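PDB 3AGK: peptide chain release factor subunit 1 from Aeropyrum pernix, which probably directs the end of translation, recognising all three stop codons, UAA, UAG and UGA, and bringing about release of the finished polypeptide. Local coordinates for residues A[29-37]-A[67-78]; A[156-164]-A[275-283]. One frame throughout, in Å; residues are numbered along the deposited sequence.

Contact 1. Residues A[29-37]-A[67-78]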
loop_
_atom_site.group_PDB
_atom_site.type_symbol
_atom_site.label_atom_id
_atom_site.label_comp_id
_atom_site.label_asym_id
_atom_site.label_seq_id
_atom_site.Cartn_x
_atom_site.Cartn_y
_atom_site.Cartn_z
ATOM N N ALA A 29 18.841 -2.976 9.807
ATOM C CA ALA A 29 20.114 -2.937 10.541
ATOM C C ALA A 29 20.056 -1.974 11.741
ATOM O O ALA A 29 19.347 -0.970 11.696
ATOM C CB ALA A 29 21.256 -2.557 9.608
ATOM N N PRO A 30 20.805 -2.282 12.815
ATOM C CA PRO A 30 20.838 -1.456 14.032
ATOM C C PRO A 30 21.253 -0.003 13.780
ATOM O O PRO A 30 20.556 0.913 14.223
ATOM C CB PRO A 30 21.882 -2.157 14.905
ATOM C CG PRO A 30 21.864 -3.569 14.446
ATOM C CD PRO A 30 21.593 -3.516 12.968
ATOM N N ALA A 31 22.374 0.202 13.092
ATOM C CA ALA A 31 22.837 1.548 12.755
ATOM C C ALA A 31 22.501 1.874 11.308
ATOM O O ALA A 31 22.115 0.992 10.536
ATOM C CB ALA A 31 24.327 1.681 12.995
ATOM N N THR A 32 22.637 3.142 10.941
ATOM C CA THR A 32 22.302 3.557 9.588
ATOM C C THR A 32 23.418 3.171 8.629
ATOM O O THR A 32 24.265 3.993 8.293
ATOM C CB THR A 32 22.027 5.066 9.499
ATOM O OG1 THR A 32 23.203 5.791 9.870
ATOM C CG2 THR A 32 20.875 5.455 10.426
ATOM N N VAL A 33 23.393 1.917 8.177
ATOM C CA VAL A 33 24.490 1.340 7.404
ATOM C C VAL A 33 24.036 0.545 6.172
ATOM O O VAL A 33 24.786 -0.291 5.656
ATOM C CB VAL A 33 25.356 0.416 8.290
ATOM C CG1 VAL A 33 25.757 1.137 9.573
ATOM C CG2 VAL A 33 24.615 -0.887 8.600
ATOM N N LEU A 34 22.812 0.792 5.710
ATOM C CA LEU A 34 22.323 0.178 4.476
ATOM C C LEU A 34 22.176 1.237 3.386
ATOM O O LEU A 34 21.410 2.195 3.526
ATOM C CB LEU A 34 21.000 -0.555 4.710
ATOM C CG LEU A 34 21.053 -1.742 5.681
ATOM C CD1 LEU A 34 19.672 -2.350 5.871
ATOM C CD2 LEU A 34 22.033 -2.804 5.215
ATOM N N LEU A 35 22.927 1.056 2.308
ATOM C CA LEU A 35 23.036 2.049 1.242
ATOM C C LEU A 35 21.910 1.978 0.214
ATOM O O LEU A 35 21.570 0.906 -0.283
ATOM C CB LEU A 35 24.384 1.887 0.535
ATOM C CG LEU A 35 24.666 2.699 -0.730
ATOM C CD1 LEU A 35 24.140 4.107 -0.570
ATOM C CD2 LEU A 35 26.167 2.739 -1.000
ATOM N N SER A 36 21.344 3.138 -0.099
ATOM C CA SER A 36 20.359 3.255 -1.166
ATOM C C SER A 36 20.857 4.297 -2.176
ATOM O O SER A 36 21.215 5.407 -1.790
ATOM C CB SER A 36 19.001 3.677 -0.588
ATOM O OG SER A 36 18.536 2.747 0.376
ATOM N N LEU A 37 20.883 3.950 -3.459
ATOM C CA LEU A 37 21.438 4.849 -4.473
ATOM C C LEU A 37 20.686 4.812 -5.816
ATOM O O LEU A 37 20.644 3.781 -6.485
ATOM C CB LEU A 37 22.912 4.517 -4.688
ATOM C CG LEU A 37 23.617 5.193 -5.853
ATOM C CD1 LEU A 37 23.816 6.667 -5.537
ATOM C CD2 LEU A 37 24.943 4.526 -6.085
ATOM N N THR A 67 30.303 0.395 12.716
ATOM C CA THR A 67 29.465 1.195 11.834
ATOM C C THR A 67 30.296 1.838 10.737
ATOM O O THR A 67 29.964 1.756 9.561
ATOM C CB THR A 67 28.735 2.293 12.610
ATOM O OG1 THR A 67 27.662 1.711 13.359
ATOM C CG2 THR A 67 28.169 3.328 11.654
ATOM N N ARG A 68 31.380 2.488 11.137
ATOM C CA ARG A 68 32.278 3.124 10.190
ATOM C C ARG A 68 32.694 2.131 9.099
ATOM O O ARG A 68 32.615 2.440 7.912
ATOM C CB ARG A 68 33.499 3.686 10.918
ATOM C CG ARG A 68 34.438 4.491 10.041
ATOM C CD ARG A 68 35.611 5.067 10.842
ATOM N NE ARG A 68 36.523 4.035 11.335
ATOM C CZ ARG A 68 36.568 3.611 12.596
ATOM N NH1 ARG A 68 37.434 2.667 12.945
ATOM N NH2 ARG A 68 35.752 4.127 13.510
ATOM N N GLN A 69 33.119 0.938 9.510
ATOM C CA GLN A 69 33.531 -0.112 8.580
ATOM C C GLN A 69 32.396 -0.498 7.644
ATOM O O GLN A 69 32.590 -0.665 6.437
ATOM C CB GLN A 69 33.974 -1.368 9.341
ATOM C CG GLN A 69 35.416 -1.368 9.824
ATOM C CD GLN A 69 35.850 -2.731 10.362
ATOM O OE1 GLN A 69 36.782 -3.352 9.841
ATOM N NE2 GLN A 69 35.171 -3.200 11.406
ATOM N N ALA A 70 31.213 -0.659 8.226
ATOM C CA ALA A 70 30.045 -1.142 7.510
ATOM C C ALA A 70 29.765 -0.281 6.287
ATOM O O ALA A 70 29.509 -0.783 5.188
ATOM C CB ALA A 70 28.850 -1.134 8.431
ATOM N N VAL A 71 29.808 1.028 6.495
ATOM C CA VAL A 71 29.492 1.966 5.441
ATOM C C VAL A 71 30.573 1.934 4.365
ATOM O O VAL A 71 30.269 1.902 3.178
ATOM C CB VAL A 71 29.286 3.391 6.015
ATOM C CG1 VAL A 71 29.112 4.417 4.901
ATOM C CG2 VAL A 71 28.080 3.403 6.949
ATOM N N LYS A 72 31.833 1.923 4.781
ATOM C CA LYS A 72 32.931 1.849 3.827
ATOM C C LYS A 72 32.763 0.640 2.915
ATOM O O LYS A 72 32.895 0.747 1.697
ATOM C CB LYS A 72 34.281 1.785 4.543
ATOM C CG LYS A 72 34.712 3.085 5.193
ATOM C CD LYS A 72 36.051 2.935 5.916
ATOM C CE LYS A 72 36.484 4.245 6.559
ATOM N NZ LYS A 72 37.784 4.131 7.274
ATOM N N ARG A 73 32.458 -0.507 3.511
ATOM C CA ARG A 73 32.292 -1.732 2.746
ATOM C C ARG A 73 31.182 -1.637 1.693
ATOM O O ARG A 73 31.355 -2.084 0.557
ATOM C CB ARG A 73 32.008 -2.908 3.668
ATOM C CG ARG A 73 31.857 -4.214 2.909
ATOM C CD ARG A 73 31.099 -5.220 3.734
ATOM N NE ARG A 73 31.348 -6.590 3.305
ATOM C CZ ARG A 73 30.804 -7.653 3.889
ATOM N NH1 ARG A 73 29.966 -7.488 4.914
ATOM N NH2 ARG A 73 31.086 -8.874 3.445
ATOM N N ALA A 74 30.040 -1.078 2.080
ATOM C CA ALA A 74 28.915 -0.919 1.160
ATOM C C ALA A 74 29.245 0.092 0.064
ATOM O O ALA A 74 28.941 -0.132 -1.101
ATOM C CB ALA A 74 27.672 -0.488 1.911
ATOM N N LEU A 75 29.866 1.204 0.452
ATOM C CA LEU A 75 30.339 2.200 -0.503
ATOM C C LEU A 75 31.291 1.591 -1.542
ATOM O O LEU A 75 31.174 1.863 -2.742
ATOM C CB LEU A 75 31.048 3.334 0.240
ATOM C CG LEU A 75 30.467 4.748 0.322
ATOM C CD1 LEU A 75 29.050 4.846 -0.150
ATOM C CD2 LEU A 75 30.605 5.288 1.736
ATOM N N SER A 76 32.239 0.779 -1.082
ATOM C CA SER A 76 33.201 0.161 -1.992
ATOM C C SER A 76 32.501 -0.781 -2.949
ATOM O O SER A 76 32.851 -0.859 -4.134
ATOM C CB SER A 76 34.263 -0.608 -1.225
ATOM O OG SER A 76 34.859 0.252 -0.284
ATOM N N ALA A 77 31.507 -1.495 -2.429
ATOM C CA ALA A 77 30.761 -2.443 -3.250
ATOM C C ALA A 77 30.034 -1.699 -4.360
ATOM O O ALA A 77 30.070 -2.112 -5.515
ATOM C CB ALA A 77 29.791 -3.240 -2.405
ATOM N N ALA A 78 29.398 -0.586 -4.011
ATOM C CA ALA A 78 28.689 0.209 -5.006
ATOM C C ALA A 78 29.648 0.785 -6.066
ATOM O O ALA A 78 29.351 0.749 -7.274
ATOM C CB ALA A 78 27.876 1.303 -4.338
#

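Contact 2. Residues A[156-164]-A[275-283]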
loop_
_atom_site.group_PDB
_atom_site.type_symbol
_atom_site.label_atom_id
_atom_site.label_comp_id
_atom_site.label_asym_id
_atom_site.label_seq_id
_atom_site.Cartn_x
_atom_site.Cartn_y
_atom_site.Cartn_z
ATOM N N GLY A 156 -9.100 7.910 5.770
ATOM C CA GLY A 156 -8.672 6.561 5.447
ATOM C C GLY A 156 -8.170 6.435 4.022
ATOM O O GLY A 156 -8.262 7.375 3.230
ATOM N N LEU A 157 -7.652 5.259 3.693
ATOM C CA LEU A 157 -7.089 5.020 2.382
ATOM C C LEU A 157 -7.387 3.596 1.924
ATOM O O LEU A 157 -7.141 2.638 2.659
ATOM C CB LEU A 157 -5.581 5.250 2.420
ATOM C CG LEU A 157 -4.917 5.162 1.045
ATOM C CD1 LEU A 157 -5.448 6.242 0.111
ATOM C CD2 LEU A 157 -3.413 5.258 1.194
ATOM N N LEU A 158 -7.936 3.463 0.718
ATOM C CA LEU A 158 -8.191 2.142 0.136
ATOM C C LEU A 158 -7.334 1.906 -1.096
ATOM O O LEU A 158 -7.316 2.740 -2.010
ATOM C CB LEU A 158 -9.659 1.998 -0.254
ATOM C CG LEU A 158 -10.040 0.668 -0.918
ATOM C CD1 LEU A 158 -10.050 -0.443 0.138
ATOM C CD2 LEU A 158 -11.393 0.783 -1.640
ATOM N N LYS A 159 -6.640 0.765 -1.111
ATOM C CA LYS A 159 -5.895 0.279 -2.276
ATOM C C LYS A 159 -6.183 -1.203 -2.474
ATOM O O LYS A 159 -5.811 -2.033 -1.645
ATOM C CB LYS A 159 -4.393 0.430 -2.076
ATOM C CG LYS A 159 -3.921 1.831 -1.791
ATOM C CD LYS A 159 -2.405 1.833 -1.647
ATOM C CE LYS A 159 -1.879 3.183 -1.173
ATOM N NZ LYS A 159 -0.405 3.151 -0.947
ATOM N N GLY A 160 -6.822 -1.548 -3.582
ATOM C CA GLY A 160 -7.248 -2.921 -3.800
ATOM C C GLY A 160 -8.125 -3.328 -2.631
ATOM O O GLY A 160 -9.097 -2.648 -2.313
ATOM N N ALA A 161 -7.766 -4.418 -1.968
ATOM C CA ALA A 161 -8.513 -4.880 -0.802
ATOM C C ALA A 161 -7.977 -4.371 0.559
ATOM O O ALA A 161 -8.497 -4.736 1.609
ATOM C CB ALA A 161 -8.613 -6.431 -0.812
ATOM N N ARG A 162 -6.950 -3.527 0.545
ATOM C CA ARG A 162 -6.376 -2.997 1.793
ATOM C C ARG A 162 -6.987 -1.663 2.210
ATOM O O ARG A 162 -6.818 -0.658 1.522
ATOM C CB ARG A 162 -4.863 -2.815 1.660
ATOM C CG ARG A 162 -4.168 -4.036 1.089
ATOM C CD ARG A 162 -2.664 -3.877 1.112
ATOM N NE ARG A 162 -1.975 -5.097 0.692
ATOM C CZ ARG A 162 -2.002 -6.241 1.368
ATOM N NH1 ARG A 162 -2.698 -6.337 2.495
ATOM N NH2 ARG A 162 -1.338 -7.294 0.913
ATOM N N LEU A 163 -7.683 -1.668 3.345
ATOM C CA LEU A 163 -8.295 -0.465 3.901
ATOM C C LEU A 163 -7.658 -0.117 5.239
ATOM O O LEU A 163 -7.574 -0.964 6.130
ATOM C CB LEU A 163 -9.778 -0.688 4.119
ATOM C CG LEU A 163 -10.596 0.461 4.680
ATOM C CD1 LEU A 163 -10.638 1.650 3.703
ATOM C CD2 LEU A 163 -11.988 -0.079 4.930
ATOM N N GLU A 164 -7.225 1.132 5.380
ATOM C CA GLU A 164 -6.531 1.569 6.579
ATOM C C GLU A 164 -6.950 2.969 7.027
ATOM O O GLU A 164 -7.349 3.829 6.210
ATOM C CB GLU A 164 -5.016 1.526 6.363
ATOM C CG GLU A 164 -4.523 2.466 5.266
ATOM C CD GLU A 164 -3.004 2.442 5.105
ATOM O OE1 GLU A 164 -2.304 2.023 6.050
ATOM O OE2 GLU A 164 -2.507 2.851 4.035
ATOM N N GLU A 275 -13.022 1.613 -8.277
ATOM C CA GLU A 275 -11.791 1.227 -7.595
ATOM C C GLU A 275 -12.080 0.550 -6.253
ATOM O O GLU A 275 -11.185 0.025 -5.602
ATOM C CB GLU A 275 -10.895 2.457 -7.387
ATOM C CG GLU A 275 -10.341 3.085 -8.663
ATOM C CD GLU A 275 -11.348 3.976 -9.377
ATOM O OE1 GLU A 275 -12.487 4.137 -8.883
ATOM O OE2 GLU A 275 -10.995 4.527 -10.440
ATOM N N ALA A 276 -13.340 0.570 -5.838
ATOM C CA ALA A 276 -13.731 -0.057 -4.583
ATOM C C ALA A 276 -14.322 -1.466 -4.762
ATOM O O ALA A 276 -14.684 -2.111 -3.780
ATOM C CB ALA A 276 -14.723 0.832 -3.855
ATOM N N GLN A 277 -14.424 -1.950 -6.000
ATOM C CA GLN A 277 -15.070 -3.248 -6.240
ATOM C C GLN A 277 -14.265 -4.427 -5.684
ATOM O O GLN A 277 -14.822 -5.397 -5.147
ATOM C CB GLN A 277 -15.369 -3.455 -7.732
ATOM C CG GLN A 277 -16.380 -4.568 -7.990
ATOM C CD GLN A 277 -17.680 -4.335 -7.231
ATOM O OE1 GLN A 277 -18.283 -3.263 -7.320
ATOM N NE2 GLN A 277 -18.101 -5.328 -6.464
ATOM N N MET A 278 -12.947 -4.344 -5.804
ATOM C CA MET A 278 -12.117 -5.426 -5.329
ATOM C C MET A 278 -12.308 -5.652 -3.822
ATOM O O MET A 278 -12.371 -6.791 -3.356
ATOM C CB MET A 278 -10.663 -5.155 -5.670
ATOM C CG MET A 278 -9.743 -6.296 -5.350
ATOM S SD MET A 278 -8.066 -5.986 -5.943
ATOM C CE MET A 278 -7.132 -6.904 -4.730
ATOM N N TYR A 279 -12.432 -4.557 -3.076
ATOM C CA TYR A 279 -12.673 -4.613 -1.638
ATOM C C TYR A 279 -14.078 -5.141 -1.336
ATOM O O TYR A 279 -14.250 -6.004 -0.474
ATOM C CB TYR A 279 -12.469 -3.219 -0.998
ATOM C CG TYR A 279 -12.649 -3.241 0.503
ATOM C CD1 TYR A 279 -13.886 -2.992 1.070
ATOM C CD2 TYR A 279 -11.603 -3.584 1.338
ATOM C CE1 TYR A 279 -14.071 -3.033 2.433
ATOM C CE2 TYR A 279 -11.777 -3.639 2.711
ATOM C CZ TYR A 279 -13.023 -3.362 3.254
ATOM O OH TYR A 279 -13.225 -3.417 4.622
ATOM N N ARG A 280 -15.084 -4.618 -2.032
ATOM C CA ARG A 280 -16.438 -5.122 -1.851
ATOM C C ARG A 280 -16.499 -6.630 -2.171
ATOM O O ARG A 280 -17.186 -7.393 -1.491
ATOM C CB ARG A 280 -17.441 -4.364 -2.721
ATOM C CG ARG A 280 -17.863 -2.971 -2.216
ATOM C CD ARG A 280 -19.156 -2.530 -2.932
ATOM N NE ARG A 280 -19.009 -1.258 -3.624
ATOM C CZ ARG A 280 -18.281 -1.084 -4.719
ATOM N NH1 ARG A 280 -17.620 -2.105 -5.233
ATOM N NH2 ARG A 280 -18.199 0.108 -5.291
ATOM N N ASP A 281 -15.772 -7.063 -3.195
ATOM C CA ASP A 281 -15.764 -8.486 -3.544
ATOM C C ASP A 281 -15.237 -9.335 -2.399
ATOM O O ASP A 281 -15.824 -10.363 -2.056
ATOM C CB ASP A 281 -14.947 -8.729 -4.809
ATOM C CG ASP A 281 -15.638 -8.202 -6.060
ATOM O OD1 ASP A 281 -16.871 -7.935 -6.023
ATOM O OD2 ASP A 281 -14.937 -8.050 -7.082
ATOM N N ALA A 282 -14.146 -8.882 -1.782
ATOM C CA ALA A 282 -13.548 -9.625 -0.684
ATOM C C ALA A 282 -14.517 -9.684 0.496
ATOM O O ALA A 282 -14.738 -10.745 1.068
ATOM C CB ALA A 282 -12.215 -9.003 -0.270
ATOM N N VAL A 283 -15.108 -8.542 0.840
ATOM C CA VAL A 283 -16.074 -8.480 1.928
ATOM C C VAL A 283 -17.319 -9.322 1.625
ATOM O O VAL A 283 -17.765 -10.118 2.457
ATOM C CB VAL A 283 -16.504 -7.015 2.242
ATOM C CG1 VAL A 283 -17.722 -6.999 3.141
ATOM C CG2 VAL A 283 -15.356 -6.229 2.895
HETATM O O HOH W 1 -11.225 -2.167 -4.025
#

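Contact 1. Residues A[29-37]-A[67-78]
Leu35 and Leu75 meet through their branch ends, CD2 of Leu35 lying 3.7 Å from CD1 of Leu75, with the two side chains crossing at about a right angle. This is the buried end of the contact. CG of Leu35 stands anti to the backbone N (chi1 173°), which carries CD2 onto the helix, where it also rests 4.0 Å from CB of Ala78. Ala74 packs beside it, CB of Leu35 to CB of Ala74 being 4.3 Å. Leu75 holds a less usual first torsion (chi1 -112°) and reaches Leu35 with its tip rather than its CB; Leu52 and Tyr56 of helix 45-58 and Tyr122 of strand 121-125 close in around it. Strand 34-37 and helix 67-78 run in roughly the same direction, 34° apart and 8.5 Å between axes, as a helix does when it packs on one face of a beta sheet. Here the sheet is the four-stranded antiparallel one of eRF1 domain 1, and the strand is an inner one. Ala70, Ala74 and Ala78 form a row of short side chains turned to segment 29-37. Toward the helix start the packing passes to the loop and grows more open. Val33 sets CB 3.8 Å from CB of Ala70, while its CG1 crosses Thr67 to touch CG2 at 3.9 Å. Val33 and Leu34 form a classic beta bulge opposite Asp125, just where the chain enters the strand. Past it, Thr32 centres an inverse gamma turn and is exposed, and the last touch is CB of Ala31 against OG1 of Thr67 at 3.4 Å.

Contact 2. Residues A[156-164]-A[275-283]
The ring of Tyr279 fits against the end of a beta hairpin, overlapping Leu158 along CB, CG and CD2, with Leu163 farther out toward the hydroxyl. CG of Tyr279 is anti to the backbone N (chi1 -177°), which swings the ring off the first turn of the helix and toward the hairpin. CD1 of Leu158 comes obliquely to the ring, 3.7 Å from CD2 of Tyr279, and its other branch, CD2, reaches CB of Ala276 at 4.0 Å. Leu163 crosses the tyrosine at about a right angle, its CD2 3.6 Å from OH of Tyr279. The carbonyl O of Ala161 lies at the ring edge, near its plane, 3.3 Å from CD2 of Tyr279.

Lys159 to Arg162 make a type II' turn, with Gly160 at the positive phi that glycine favours. The extended Met278 chain lies along this turn, SD 3.8 Å from CA of Gly160 and CE 4.2 Å from CB of Ala161. One water joins the segments through backbone atoms alone: it donates to O of Gly160 and to O of Glu275, and accepts from N of Tyr279 at 2.8 Å, thereby satisfying an amide in the first turn of the helix. On the helix itself NE2 of Gln277 donates to OD1 of Asp281 along a nearly straight bond (167°).

The hairpin, strands 152-159 and 162-170, forms one side of the mixed sheet of eRF1 domain 2, and the helix that meets its turn belongs to the eRF1 domain 3 region. Lys264 and Val267 of helix 259-269 also touch Tyr279, as does Leu349 from a loop, while Arg162 forms a salt bridge with Glu323 beyond strand 316-322.

Overall arrangement
From the N terminus, helix 14-24 leads into the loop and strand of 29-37, and contact 1 closes a loop of 29 residues that includes helix 45-58 when helix 65-82 returns to the sheet. It is local to eRF1 domain 1. The chain then completes that sheet and enters eRF1 domain 2, where contact 2 opens at the 156-164 hairpin and closes after 110 intervening residues at the start of helix 277-294. The two loops follow in series, neither enclosing nor crossing the other. The centres of contact 1 and contact 2 are about 38 Å apart, their nearest atoms about 19 Å. Contact 1 joins helix to sheet within one domain; contact 2 bridges domains 2 and 3.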